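Putative esterase (Bacteroides intestinalis DSM 17393, PDB 5VOL) hydrolyses ferulic acid esters, as a carbohydrate esterase of family 1 that acts on arabinoxylan alongside cognate xylanases. Local coordinates at the interface of chains A and B. Numbering follows the deposited sequence. Chains: chain A/B, Putative esterase.

The interface of chains A and B. Residues chain A 65, 68-69, 72, 258, 262; chain B 63, 253, 255-256.
B:Glu255 reaches into chain A between A:His258, A:Tyr262 and A:Asp68 in a polar, two-fold symmetric contact that joins two copies of the esterase in the deposited assembly; whether this pairing persists in solution the structure alone does not show. It illustrates how one carboxylate can take donors from both subunits. B:Glu255 OE1 accepts from A:His258 NE2, which comes edge-on in its ring plane from the syn side at 2.8 Å, and from the phenol A:Tyr262 OH, which takes the anti lone pair at 2.6 Å. The other oxygen, OE2, turns its anti lone pair to B:Arg63 NH2 of its own chain, 2.9 Å away and nearly straight at 170°. An alanine in place of B:Glu255 would probably leave A:His258 and A:Tyr262 without their shared acceptor and B:Arg63 without its partner from its own chain.

B:Arg63 NH2 also forms a salt bridge with A:Asp68 OD2 (2.8 Å), approaching its anti side tilted from the carboxylate plane, and would probably offset the like charges of the two acids. A water joins NE to the same oxygen. The guanidinium lies almost parallel over one face of the A:His65 ring, B:Arg63 NH1 3.5 Å from the centroid, a cation-pi stack.

A:Arg72 bends at chi2 and chi3 (81° and 79°) to present its guanidinium end-on to B:Asp253 in a two-nitrogen salt bridge. A:Arg72 NH1 meets B:Asp253 OD1 at 2.7 Å. A:Arg72 NH2 meets B:Asp253 OD2 at 3.0 Å. The backbone N of B:Tyr256 also donates to OD1.

In this alpha/beta-hydrolase fold, helices 66-76 and 254-271 of chain A face the N-terminal end of helix 254-271 of chain B.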
# COMPACT_ATOMS: atom_id res chain seq x y z
N HIS A 65 -10.26 -13.13 -10.58
CA HIS A 65 -10.00 -12.23 -11.70
C HIS A 65 -8.54 -12.28 -12.18
O HIS A 65 -7.93 -11.23 -12.46
CB HIS A 65 -10.40 -10.80 -11.32
CG HIS A 65 -11.80 -10.70 -10.79
ND1 HIS A 65 -12.91 -10.91 -11.58
CD2 HIS A 65 -12.27 -10.43 -9.54
CE1 HIS A 65 -14.00 -10.76 -10.85
NE2 HIS A 65 -13.64 -10.47 -9.61
N ASP A 68 -7.58 -10.20 -15.27
CA ASP A 68 -7.57 -8.76 -15.05
C ASP A 68 -6.32 -8.34 -14.30
O ASP A 68 -5.72 -7.32 -14.61
CB ASP A 68 -8.82 -8.30 -14.29
CG ASP A 68 -10.10 -8.39 -15.13
OD1 ASP A 68 -9.99 -8.40 -16.38
OD2 ASP A 68 -11.21 -8.44 -14.55
N VAL A 69 -5.95 -9.11 -13.29
CA VAL A 69 -4.76 -8.79 -12.51
C VAL A 69 -3.50 -8.91 -13.36
O VAL A 69 -2.63 -8.03 -13.32
CB VAL A 69 -4.64 -9.69 -11.26
CG1 VAL A 69 -3.37 -9.35 -10.47
CG2 VAL A 69 -5.88 -9.53 -10.37
N ARG A 72 -3.06 -6.00 -15.76
CA ARG A 72 -2.51 -4.86 -15.05
C ARG A 72 -1.00 -5.01 -14.84
O ARG A 72 -0.21 -4.13 -15.19
CB ARG A 72 -3.22 -4.67 -13.71
CG ARG A 72 -2.61 -3.60 -12.80
CD ARG A 72 -3.06 -2.19 -13.18
NE ARG A 72 -4.39 -1.86 -12.68
CZ ARG A 72 -5.46 -1.72 -13.46
NH1 ARG A 72 -6.63 -1.40 -12.92
NH2 ARG A 72 -5.37 -1.90 -14.76
N HIS A 258 -7.84 -12.84 -3.79
CA HIS A 258 -7.66 -11.94 -4.93
C HIS A 258 -6.53 -10.94 -4.67
O HIS A 258 -5.64 -10.74 -5.51
CB HIS A 258 -8.95 -11.18 -5.25
CG HIS A 258 -8.73 -9.96 -6.09
ND1 HIS A 258 -8.68 -8.69 -5.56
CD2 HIS A 258 -8.54 -9.81 -7.42
CE1 HIS A 258 -8.46 -7.81 -6.52
NE2 HIS A 258 -8.37 -8.47 -7.67
N TYR A 262 -1.71 -9.81 -6.08
CA TYR A 262 -0.86 -8.66 -6.31
C TYR A 262 0.50 -8.81 -5.61
O TYR A 262 1.45 -8.10 -5.94
CB TYR A 262 -1.58 -7.37 -5.87
CG TYR A 262 -2.59 -6.88 -6.90
CD1 TYR A 262 -2.22 -5.99 -7.89
CD2 TYR A 262 -3.90 -7.33 -6.87
CE1 TYR A 262 -3.14 -5.55 -8.85
CE2 TYR A 262 -4.83 -6.90 -7.81
CZ TYR A 262 -4.45 -6.01 -8.79
OH TYR A 262 -5.39 -5.59 -9.72
N ARG B 63 -19.38 -7.34 -9.69
CA ARG B 63 -17.98 -7.22 -10.12
C ARG B 63 -17.17 -6.33 -9.17
O ARG B 63 -15.96 -6.49 -9.05
CB ARG B 63 -17.90 -6.66 -11.54
CG ARG B 63 -16.46 -6.48 -12.06
CD ARG B 63 -15.74 -7.82 -12.13
NE ARG B 63 -14.34 -7.70 -12.54
CZ ARG B 63 -13.34 -7.43 -11.71
NH1 ARG B 63 -13.59 -7.25 -10.41
NH2 ARG B 63 -12.09 -7.36 -12.16
N ASP B 253 -11.06 0.19 -16.11
CA ASP B 253 -11.38 -1.22 -15.88
C ASP B 253 -11.76 -1.51 -14.43
O ASP B 253 -11.53 -0.69 -13.53
CB ASP B 253 -10.20 -2.10 -16.30
CG ASP B 253 -8.91 -1.76 -15.56
OD1 ASP B 253 -8.89 -1.90 -14.32
OD2 ASP B 253 -7.93 -1.36 -16.22
N GLU B 255 -10.70 -3.63 -12.19
CA GLU B 255 -9.69 -3.72 -11.15
C GLU B 255 -9.46 -2.31 -10.58
O GLU B 255 -9.27 -2.15 -9.38
CB GLU B 255 -8.39 -4.34 -11.68
CG GLU B 255 -8.46 -5.86 -11.83
CD GLU B 255 -8.72 -6.56 -10.51
OE1 GLU B 255 -7.81 -6.55 -9.66
OE2 GLU B 255 -9.84 -7.10 -10.30
N TYR B 256 -9.54 -1.29 -11.43
CA TYR B 256 -9.39 0.09 -10.95
C TYR B 256 -10.55 0.48 -10.02
O TYR B 256 -10.35 1.07 -8.95
CB TYR B 256 -9.30 1.09 -12.12
CG TYR B 256 -8.57 2.36 -11.70
CD1 TYR B 256 -7.19 2.40 -11.68
CD2 TYR B 256 -9.27 3.47 -11.24
CE1 TYR B 256 -6.51 3.54 -11.26
CE2 TYR B 256 -8.59 4.63 -10.81
CZ TYR B 256 -7.21 4.65 -10.83
OH TYR B 256 -6.51 5.75 -10.40
O HOH W 1 -13.85 -7.48 -15.33